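Local coordinates for 5'-AMP-activated protein kinase subunit beta (Schizosaccharomyces pombe, PDB 2QRD), which probably serves as the structural and regulatory beta subunit of AMP-activated protein kinase, holding the heterotrimer together and directing its location and substrate choice, at residues A67-T79 with R84-D96. Sequence-based numbering, arbitrary orientation.
Sequences ANTQLGVLALSAT and RKYVTTAMFKNFD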
loop_
_atom_site.group_PDB
_atom_site.type_symbol
_atom_site.label_atom_id
_atom_site.label_comp_id
_atom_site.label_asym_id
_atom_site.label_seq_id
_atom_site.Cartn_x
_atom_site.Cartn_y
_atom_site.Cartn_z
ATOM N N ALA B 67 6.607 -5.832 14.194
ATOM C CA ALA B 67 5.749 -5.078 15.140
ATOM C C ALA B 67 4.685 -6.016 15.703
ATOM O O ALA B 67 4.238 -6.945 14.983
ATOM C CB ALA B 67 5.081 -3.902 14.439
ATOM N N ASN B 68 4.288 -5.815 16.973
ATOM C CA ASN B 68 3.119 -6.521 17.485
ATOM C C ASN B 68 1.881 -5.924 16.840
ATOM O O ASN B 68 1.779 -4.706 16.719
ATOM C CB ASN B 68 2.924 -6.354 18.992
ATOM C CG ASN B 68 4.057 -6.912 19.834
ATOM O OD1 ASN B 68 4.981 -7.576 19.359
ATOM N ND2 ASN B 68 3.981 -6.617 21.131
ATOM N N THR B 69 0.918 -6.752 16.473
ATOM C CA THR B 69 -0.404 -6.234 16.149
ATOM C C THR B 69 -1.350 -6.822 17.164
ATOM O O THR B 69 -1.037 -7.805 17.812
ATOM C CB THR B 69 -0.927 -6.649 14.757
ATOM O OG1 THR B 69 -1.533 -7.940 14.872
ATOM C CG2 THR B 69 0.177 -6.680 13.692
ATOM N N GLN B 70 -2.516 -6.218 17.291
ATOM C CA GLN B 70 -3.567 -6.725 18.152
ATOM C C GLN B 70 -4.639 -7.415 17.287
ATOM O O GLN B 70 -5.787 -7.586 17.714
ATOM C CB GLN B 70 -4.157 -5.573 19.000
ATOM C CG GLN B 70 -3.272 -5.068 20.177
ATOM C CD GLN B 70 -1.819 -4.761 19.799
ATOM O OE1 GLN B 70 -0.898 -5.487 20.206
ATOM N NE2 GLN B 70 -1.604 -3.702 19.004
ATOM N N LEU B 71 -4.235 -7.840 16.089
ATOM C CA LEU B 71 -5.180 -8.267 15.060
ATOM C C LEU B 71 -5.075 -9.730 14.612
ATOM O O LEU B 71 -5.863 -10.191 13.772
ATOM C CB LEU B 71 -5.135 -7.316 13.865
ATOM C CG LEU B 71 -5.740 -5.910 14.069
ATOM C CD1 LEU B 71 -5.509 -5.094 12.823
ATOM C CD2 LEU B 71 -7.241 -5.881 14.414
ATOM N N GLY B 72 -4.138 -10.464 15.196
ATOM C CA GLY B 72 -3.982 -11.873 14.901
ATOM C C GLY B 72 -3.198 -12.082 13.629
ATOM O O GLY B 72 -3.326 -13.117 12.994
ATOM N N VAL B 73 -2.387 -11.096 13.254
ATOM C CA VAL B 73 -1.555 -11.176 12.058
ATOM C C VAL B 73 -0.115 -10.744 12.325
ATOM O O VAL B 73 0.188 -10.146 13.372
ATOM C CB VAL B 73 -2.149 -10.377 10.855
ATOM C CG1 VAL B 73 -3.567 -10.833 10.587
ATOM C CG2 VAL B 73 -2.068 -8.849 11.080
ATOM N N LEU B 74 0.752 -11.049 11.362
ATOM C CA LEU B 74 2.166 -10.676 11.361
ATOM C C LEU B 74 2.359 -9.363 10.630
ATOM O O LEU B 74 1.803 -9.163 9.534
ATOM C CB LEU B 74 3.014 -11.745 10.628
ATOM C CG LEU B 74 3.270 -13.111 11.294
ATOM C CD1 LEU B 74 3.823 -14.092 10.281
ATOM C CD2 LEU B 74 4.235 -12.984 12.508
ATOM N N ALA B 75 3.165 -8.495 11.231
ATOM C CA ALA B 75 3.630 -7.295 10.598
ATOM C C ALA B 75 5.158 -7.369 10.454
ATOM O O ALA B 75 5.871 -7.485 11.453
ATOM C CB ALA B 75 3.192 -6.062 11.424
ATOM N N LEU B 76 5.632 -7.322 9.207
ATOM C CA LEU B 76 7.032 -7.518 8.845
ATOM C C LEU B 76 7.437 -6.433 7.857
ATOM O O LEU B 76 6.616 -6.019 7.038
ATOM C CB LEU B 76 7.252 -8.925 8.231
ATOM C CG LEU B 76 6.754 -10.127 9.064
ATOM C CD1 LEU B 76 7.001 -11.387 8.348
ATOM C CD2 LEU B 76 7.385 -10.215 10.489
ATOM N N SER B 77 8.675 -5.938 7.955
ATOM C CA SER B 77 9.152 -4.929 7.015
ATOM C C SER B 77 10.621 -5.040 6.714
ATOM O O SER B 77 11.386 -5.611 7.480
ATOM C CB SER B 77 8.846 -3.505 7.483
ATOM O OG SER B 77 9.331 -3.236 8.792
ATOM N N ALA B 78 11.010 -4.496 5.572
ATOM C CA ALA B 78 12.418 -4.320 5.282
ATOM C C ALA B 78 12.563 -3.113 4.358
ATOM O O ALA B 78 11.615 -2.744 3.689
ATOM C CB ALA B 78 13.027 -5.598 4.691
ATOM N N THR B 79 13.731 -2.476 4.387
ATOM C CA THR B 79 14.007 -1.293 3.575
ATOM C C THR B 79 14.941 -1.707 2.498
ATOM O O THR B 79 15.887 -2.426 2.741
ATOM C CB THR B 79 14.626 -0.129 4.401
ATOM O OG1 THR B 79 13.659 0.336 5.348
ATOM C CG2 THR B 79 15.001 1.065 3.509
ATOM N N ARG B 84 17.733 5.146 -7.004
ATOM C CA ARG B 84 18.207 6.016 -5.927
ATOM C C ARG B 84 17.222 6.403 -4.834
ATOM O O ARG B 84 17.494 7.231 -3.980
ATOM C CB ARG B 84 18.879 7.246 -6.557
ATOM C CG ARG B 84 20.123 6.937 -7.369
ATOM C CD ARG B 84 20.639 8.211 -7.989
ATOM N NE ARG B 84 21.941 8.063 -8.639
ATOM C CZ ARG B 84 23.094 7.958 -7.972
ATOM N NH1 ARG B 84 23.097 7.957 -6.625
ATOM N NH2 ARG B 84 24.243 7.843 -8.646
ATOM N N LYS B 85 16.089 5.751 -4.820
ATOM C CA LYS B 85 15.110 5.976 -3.755
ATOM C C LYS B 85 14.991 4.742 -2.865
ATOM O O LYS B 85 15.498 3.698 -3.207
ATOM C CB LYS B 85 13.779 6.433 -4.365
ATOM C CG LYS B 85 13.980 7.728 -5.204
ATOM C CD LYS B 85 12.660 8.330 -5.649
ATOM C CE LYS B 85 12.942 9.587 -6.502
ATOM N NZ LYS B 85 11.629 10.083 -6.972
ATOM N N TYR B 86 14.359 4.874 -1.710
ATOM C CA TYR B 86 14.242 3.772 -0.770
ATOM C C TYR B 86 12.793 3.414 -0.516
ATOM O O TYR B 86 11.991 4.295 -0.317
ATOM C CB TYR B 86 14.930 4.188 0.528
ATOM C CG TYR B 86 16.387 4.517 0.316
ATOM C CD1 TYR B 86 16.796 5.829 0.099
ATOM C CD2 TYR B 86 17.353 3.508 0.299
ATOM C CE1 TYR B 86 18.120 6.135 -0.110
ATOM C CE2 TYR B 86 18.676 3.791 0.103
ATOM C CZ TYR B 86 19.066 5.104 -0.113
ATOM O OH TYR B 86 20.402 5.411 -0.328
ATOM N N VAL B 87 12.447 2.130 -0.544
ATOM C CA VAL B 87 11.093 1.661 -0.227
ATOM C C VAL B 87 11.117 0.813 1.076
ATOM O O VAL B 87 11.781 -0.243 1.151
ATOM C CB VAL B 87 10.521 0.718 -1.319
ATOM C CG1 VAL B 87 8.973 0.612 -1.237
ATOM C CG2 VAL B 87 11.019 1.062 -2.688
ATOM N N THR B 88 10.387 1.257 2.091
ATOM C CA THR B 88 10.186 0.393 3.256
ATOM C C THR B 88 8.849 -0.251 3.120
ATOM O O THR B 88 7.835 0.407 3.252
ATOM C CB THR B 88 10.369 1.134 4.540
ATOM O OG1 THR B 88 11.693 1.641 4.537
ATOM C CG2 THR B 88 10.186 0.211 5.736
ATOM N N THR B 89 8.847 -1.534 2.753
ATOM C CA THR B 89 7.583 -2.226 2.665
ATOM C C THR B 89 7.220 -2.895 3.962
ATOM O O THR B 89 7.996 -3.661 4.510
ATOM C CB THR B 89 7.354 -3.106 1.384
ATOM O OG1 THR B 89 6.855 -4.404 1.745
ATOM C CG2 THR B 89 8.522 -3.202 0.526
ATOM N N ALA B 90 6.049 -2.514 4.458
ATOM C CA ALA B 90 5.407 -3.081 5.651
ATOM C C ALA B 90 4.304 -4.041 5.207
ATOM O O ALA B 90 3.336 -3.661 4.537
ATOM C CB ALA B 90 4.846 -1.973 6.542
ATOM N N MET B 91 4.500 -5.300 5.542
ATOM C CA MET B 91 3.636 -6.330 5.097
ATOM C C MET B 91 2.812 -6.945 6.244
ATOM O O MET B 91 3.336 -7.234 7.316
ATOM C CB MET B 91 4.474 -7.374 4.409
ATOM C CG MET B 91 3.907 -8.760 4.468
ATOM S SD MET B 91 3.110 -9.167 2.956
ATOM C CE MET B 91 3.849 -10.794 2.732
ATOM N N PHE B 92 1.512 -7.124 5.991
ATOM C CA PHE B 92 0.606 -7.731 6.947
ATOM C C PHE B 92 0.161 -9.062 6.392
ATOM O O PHE B 92 -0.234 -9.171 5.241
ATOM C CB PHE B 92 -0.558 -6.785 7.236
ATOM C CG PHE B 92 -0.141 -5.537 7.961
ATOM C CD1 PHE B 92 0.114 -4.380 7.269
ATOM C CD2 PHE B 92 0.033 -5.538 9.343
ATOM C CE1 PHE B 92 0.524 -3.210 7.945
ATOM C CE2 PHE B 92 0.436 -4.381 10.017
ATOM C CZ PHE B 92 0.691 -3.211 9.295
ATOM N N LYS B 93 0.277 -10.092 7.216
ATOM C CA LYS B 93 0.268 -11.457 6.726
ATOM C C LYS B 93 -0.260 -12.373 7.818
ATOM O O LYS B 93 0.035 -12.161 8.985
ATOM C CB LYS B 93 1.710 -11.838 6.297
ATOM C CG LYS B 93 1.841 -13.189 5.603
ATOM C CD LYS B 93 3.275 -13.409 5.144
ATOM C CE LYS B 93 3.379 -14.446 4.018
ATOM N NZ LYS B 93 2.632 -15.716 4.311
ATOM N N ASN B 94 -1.062 -13.377 7.455
ATOM C CA ASN B 94 -1.574 -14.342 8.428
ATOM C C ASN B 94 -0.460 -15.256 8.946
ATOM O O ASN B 94 0.564 -15.416 8.309
ATOM C CB ASN B 94 -2.635 -15.225 7.769
ATOM C CG ASN B 94 -3.977 -14.548 7.609
ATOM O OD1 ASN B 94 -4.573 -14.062 8.563
ATOM N ND2 ASN B 94 -4.484 -14.563 6.391
ATOM N N PHE B 95 -0.684 -15.895 10.088
ATOM C CA PHE B 95 0.151 -17.021 10.527
ATOM C C PHE B 95 -0.145 -18.328 9.764
ATOM O O PHE B 95 0.771 -19.004 9.300
ATOM C CB PHE B 95 -0.030 -17.303 12.037
ATOM C CG PHE B 95 0.363 -16.164 12.941
ATOM C CD1 PHE B 95 -0.549 -15.157 13.262
ATOM C CD2 PHE B 95 1.636 -16.106 13.495
ATOM C CE1 PHE B 95 -0.207 -14.115 14.108
ATOM C CE2 PHE B 95 1.984 -15.064 14.348
ATOM C CZ PHE B 95 1.060 -14.062 14.643
ATOM N N ASP B 96 -1.429 -18.669 9.642
ATOM C CA ASP B 96 -1.905 -20.106 9.693
ATOM C C ASP B 96 -0.833 -21.122 10.167
ATOM O O ASP B 96 -1.072 -21.890 11.122
ATOM C CB ASP B 96 -2.635 -20.580 8.408
ATOM C CG ASP B 96 -3.711 -21.667 8.682
ATOM O OD1 ASP B 96 -4.744 -21.675 7.953
ATOM O OD2 ASP B 96 -3.546 -22.514 9.609
HETATM O O HOH W 1 -3.112 -15.173 11.248
#
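An antiparallel beta hairpin of the beta-subunit interaction domain pairs Leu74, Leu76 and Ala78 with Lys93, Met91 and Thr89, the axes of 74-79 and 85-93 running 161° apart in direction. Hydrogen-bond lengths grade the pairing: Leu76 O accepts from Met91 N at 2.7 Å and Leu74 N gives to Lys93 O at 2.7 Å, whereas Ala78 N to Thr89 O stretches to a weak 3.3 Å. Beyond the weak bond, the hydroxyls of Thr79 and Thr88 lie within hydrogen-bonding distance, though the modelled 2.5 Å from Thr79 OG1 to Thr88 OG1 is doubtfully short.

Ala75 and Phe92 share that threonine face, and Ala75 CB lies 3.5 Å from Phe92 CE2, while Thr69 CG2 and Val73 CG2 come to the ring edge. On the reverse face, a chi1 of -73° sets Leu74 CG anti to the carbonyl carbon and brings it over the Phe95 ring, offset toward the rim. This CH-pi contact puts Leu74 CG 4.1 Å from the ring centroid of Phe95, 21° off the normal. Leu74 CD2 reaches Phe95 CE2 at 3.6 Å. With an alanine in place of Leu74, both branches are gone and the Phe95 ring would probably be freer to swing. One water links Gly72 O, Asn94 OD1 and Phe95 N, tying the loop at Gly72 to the chain's C-terminal end.

Strand 74-82 is central in this chain's sheet, flanked by 65-67 and 85-93; residues 86-92 pair in parallel with a strand of another protein chain, continuing the sheet across the interface, while Leu74 packs on Val131 of the kinase subunit ssp2.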